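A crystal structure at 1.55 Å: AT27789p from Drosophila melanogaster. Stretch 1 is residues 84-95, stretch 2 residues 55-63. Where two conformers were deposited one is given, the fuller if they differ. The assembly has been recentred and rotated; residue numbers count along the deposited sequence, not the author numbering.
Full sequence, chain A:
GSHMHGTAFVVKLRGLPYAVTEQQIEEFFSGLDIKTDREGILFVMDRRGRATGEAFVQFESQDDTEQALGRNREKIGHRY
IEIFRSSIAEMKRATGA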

# COMPACT_ATOMS: atom_id res chain seq x y z
N PHE A 84 -3.82 7.09 -0.32
CA PHE A 84 -3.29 8.45 -0.21
C PHE A 84 -1.88 8.55 -0.77
O PHE A 84 -1.07 7.63 -0.62
CB PHE A 84 -3.21 8.92 1.27
CG PHE A 84 -4.45 8.71 2.03
CD1 PHE A 84 -5.44 9.69 2.06
CD2 PHE A 84 -4.69 7.51 2.71
CE1 PHE A 84 -6.62 9.49 2.77
CE2 PHE A 84 -5.86 7.32 3.42
CZ PHE A 84 -6.83 8.31 3.46
N ARG A 85 -1.55 9.72 -1.33
CA ARG A 85 -0.17 9.99 -1.74
C ARG A 85 0.73 10.03 -0.52
O ARG A 85 0.34 10.51 0.54
CB ARG A 85 -0.09 11.32 -2.50
CG ARG A 85 -1.30 11.65 -3.36
CD ARG A 85 -1.03 12.92 -4.18
NE ARG A 85 0.10 12.68 -5.06
CZ ARG A 85 -0.00 12.37 -6.35
NH1 ARG A 85 -1.20 12.29 -6.92
NH2 ARG A 85 1.09 12.15 -7.07
N SER A 86 1.95 9.52 -0.68
CA SER A 86 2.86 9.38 0.43
C SER A 86 4.29 9.64 -0.03
O SER A 86 4.51 10.35 -1.02
CB SER A 86 2.72 7.98 1.04
OG SER A 86 3.41 7.92 2.27
N SER A 87 5.24 9.06 0.68
CA SER A 87 6.67 9.31 0.47
C SER A 87 7.47 8.21 1.13
O SER A 87 7.01 7.54 2.05
CB SER A 87 7.09 10.66 1.05
OG SER A 87 6.95 10.62 2.47
N ILE A 88 8.71 8.04 0.66
CA ILE A 88 9.60 7.05 1.24
C ILE A 88 9.84 7.35 2.71
O ILE A 88 9.83 6.44 3.55
CB ILE A 88 10.94 7.01 0.46
CG1 ILE A 88 10.70 6.70 -1.01
CG2 ILE A 88 11.88 6.00 1.08
CD1 ILE A 88 10.54 5.25 -1.31
N ALA A 89 10.05 8.63 3.06
CA ALA A 89 10.31 8.97 4.46
C ALA A 89 9.13 8.61 5.35
O ALA A 89 9.31 8.12 6.47
CB ALA A 89 10.64 10.46 4.60
N GLU A 90 7.90 8.83 4.88
CA GLU A 90 6.74 8.44 5.68
C GLU A 90 6.67 6.92 5.82
O GLU A 90 6.38 6.40 6.90
CB GLU A 90 5.46 9.00 5.08
CG GLU A 90 4.24 8.74 5.98
CD GLU A 90 2.89 9.19 5.39
OE1 GLU A 90 1.94 9.43 6.17
OE2 GLU A 90 2.75 9.30 4.16
N MET A 91 6.95 6.20 4.73
CA MET A 91 6.96 4.74 4.81
C MET A 91 8.02 4.25 5.80
O MET A 91 7.75 3.37 6.63
CB MET A 91 7.22 4.16 3.41
CG MET A 91 7.34 2.63 3.36
SD MET A 91 7.39 2.15 1.63
CE MET A 91 6.84 0.43 1.73
N LYS A 92 9.24 4.80 5.71
CA LYS A 92 10.30 4.34 6.61
C LYS A 92 9.99 4.67 8.06
O LYS A 92 10.29 3.87 8.96
CB LYS A 92 11.65 4.94 6.20
CG LYS A 92 12.18 4.37 4.90
CD LYS A 92 13.15 3.23 5.14
CE LYS A 92 13.79 2.78 3.85
NZ LYS A 92 14.12 3.94 2.99
N ARG A 93 9.42 5.84 8.33
CA ARG A 93 9.10 6.20 9.71
C ARG A 93 8.14 5.21 10.34
O ARG A 93 8.39 4.69 11.44
CB ARG A 93 8.53 7.62 9.77
CG ARG A 93 9.57 8.68 10.04
CD ARG A 93 8.92 9.95 10.54
NE ARG A 93 7.73 10.30 9.76
CZ ARG A 93 7.77 10.81 8.54
NH1 ARG A 93 8.94 11.02 7.94
NH2 ARG A 93 6.65 11.11 7.90
N ALA A 94 7.04 4.91 9.65
CA ALA A 94 6.00 4.09 10.24
C ALA A 94 6.37 2.61 10.31
O ALA A 94 5.65 1.84 10.96
CB ALA A 94 4.70 4.25 9.45
N THR A 95 7.47 2.20 9.68
CA THR A 95 7.79 0.78 9.58
C THR A 95 9.22 0.52 10.02
O THR A 95 9.92 -0.28 9.41
CB THR A 95 7.62 0.25 8.13
OG1 THR A 95 8.58 0.87 7.27
CG2 THR A 95 6.20 0.52 7.60
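Stretch 2, residues 55-63: AFVQFESQD

Residues 55-58 of stretch 2 are the closing part of a β-strand, which gives way to a short loop and then, at Gln 62, to the start of a helix. Across them lies the helix formed by residues 88-94 of stretch 1. The two axes approach to 9.2 Å and their N-to-C directions differ by 137° (signed crossing angle -137°), so the strand runs obliquely against the helix, closer to antiparallel than to parallel. The register follows from this: Met 91 lies over Phe 56, with CA of Met 91 and CA of Phe 56 6.1 Å apart, whereas Ile 88, one turn earlier in the helix, lies nearest Gln 58, at 8.0 Å from CA to CA. The strand is regularly extended (phi/psi -121/142 at Phe 56 and -107/129 at Gln 58), and its alternation sends the CA-to-CB bonds of Phe 56 and Gln 58 toward stretch 1 and those of Ala 55 and Val 57 away.

Apolar packing is centred on Phe 56, whose side chain adopts the m rotamer and which has the largest area covered by the other stretch. CA of Met 91 sits over one ring face, 3.8 Å from the ring centroid and 11° off the normal, a CH-pi contact. The extended Met 91 side chain reaches down onto the strand, bringing its CE to 3.6 Å from CB of Phe 56. CB of Ala 94, one turn on from Glu 90, approaches CE1 of Phe 56 at 3.7 Å, and CG2 of Thr 95 lies 4.4 Å from CD1 of the same ring.

Polar groups also border this ring. At its edge, OG of Ser 86 comes within 3.4 Å of CE2 of Phe 56; the same hydroxyl donates a very short hydrogen bond, 2.4 Å from Ser 86 OG to Glu 90 OE2. The aliphatic part of Glu 90 joins the packing, its CG 3.9 Å from CE2 of Phe 56. Within stretch 1, Ser 87 caps the helix, its OG accepting from Glu 90 N at 3.1 Å, and Thr 95 OG1 donates to Met 91 O at 2.7 Å.

No hydrogen bond links the two stretches, so their association, which buries 417 Å² in total, rests on side-chain packing. Farther along the strand, the side chain of Gln 58 fits against Ile 88 and Met 91. Arg 85 and Gln 62 meet at the periphery, where NH2 of Arg 85 is 3.9 Å from NE2 of Gln 62, near the guanidinium plane.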

# COMPACT_ATOMS: atom_id res chain seq x y z
N ALA A 55 -1.18 0.23 5.25
CA ALA A 55 -0.01 -0.35 4.59
C ALA A 55 0.63 0.72 3.74
O ALA A 55 -0.01 1.71 3.42
CB ALA A 55 -0.38 -1.56 3.73
N PHE A 56 1.87 0.48 3.32
CA PHE A 56 2.53 1.34 2.34
C PHE A 56 2.91 0.48 1.16
O PHE A 56 3.27 -0.69 1.35
CB PHE A 56 3.79 1.99 2.90
CG PHE A 56 3.51 3.07 3.89
CD1 PHE A 56 3.30 2.74 5.20
CD2 PHE A 56 3.43 4.39 3.50
CE1 PHE A 56 3.03 3.73 6.15
CE2 PHE A 56 3.14 5.37 4.43
CZ PHE A 56 2.96 5.05 5.74
N VAL A 57 2.79 1.01 -0.05
CA VAL A 57 3.17 0.29 -1.27
C VAL A 57 4.06 1.21 -2.10
O VAL A 57 3.71 2.38 -2.31
CB VAL A 57 1.93 -0.17 -2.06
CG1 VAL A 57 2.34 -0.88 -3.37
CG2 VAL A 57 1.05 -1.10 -1.17
N GLN A 58 5.19 0.68 -2.54
CA GLN A 58 6.18 1.39 -3.34
C GLN A 58 6.13 0.89 -4.77
O GLN A 58 6.24 -0.32 -4.98
CB GLN A 58 7.59 1.12 -2.81
CG GLN A 58 7.84 1.56 -1.44
CD GLN A 58 9.32 1.63 -1.13
OE1 GLN A 58 9.77 1.20 -0.07
NE2 GLN A 58 10.09 2.16 -2.08
N PHE A 59 6.02 1.80 -5.73
CA PHE A 59 5.99 1.48 -7.15
C PHE A 59 7.29 1.86 -7.84
O PHE A 59 8.11 2.62 -7.32
CB PHE A 59 4.82 2.19 -7.83
CG PHE A 59 3.48 1.81 -7.26
CD1 PHE A 59 2.84 0.64 -7.70
CD2 PHE A 59 2.87 2.57 -6.28
CE1 PHE A 59 1.62 0.26 -7.15
CE2 PHE A 59 1.62 2.19 -5.73
CZ PHE A 59 1.02 1.03 -6.16
N GLU A 60 7.43 1.39 -9.08
CA GLU A 60 8.66 1.64 -9.82
C GLU A 60 8.65 2.97 -10.54
O GLU A 60 9.71 3.46 -10.95
CB GLU A 60 8.91 0.53 -10.83
CG GLU A 60 10.34 0.17 -10.97
CD GLU A 60 10.83 -0.56 -9.76
OE1 GLU A 60 10.16 -1.52 -9.35
OE2 GLU A 60 11.88 -0.16 -9.21
N SER A 61 7.48 3.57 -10.73
CA SER A 61 7.37 4.74 -11.58
C SER A 61 6.33 5.69 -11.02
O SER A 61 5.44 5.31 -10.26
CB SER A 61 7.01 4.36 -13.03
OG SER A 61 5.64 3.99 -13.13
N GLN A 62 6.45 6.95 -11.43
CA GLN A 62 5.50 7.96 -11.02
C GLN A 62 4.12 7.73 -11.64
O GLN A 62 3.09 7.88 -10.97
CB GLN A 62 6.04 9.35 -11.39
CG GLN A 62 5.02 10.45 -11.45
CD GLN A 62 4.55 10.93 -10.11
OE1 GLN A 62 5.09 10.55 -9.06
NE2 GLN A 62 3.53 11.77 -10.12
N ASP A 63 4.06 7.31 -12.90
CA ASP A 63 2.74 7.09 -13.49
C ASP A 63 2.01 5.94 -12.81
O ASP A 63 0.78 5.98 -12.70
CB ASP A 63 2.86 6.85 -14.98
CG ASP A 63 1.51 6.68 -15.64
OD1 ASP A 63 0.72 7.64 -15.65
OD2 ASP A 63 1.25 5.57 -16.16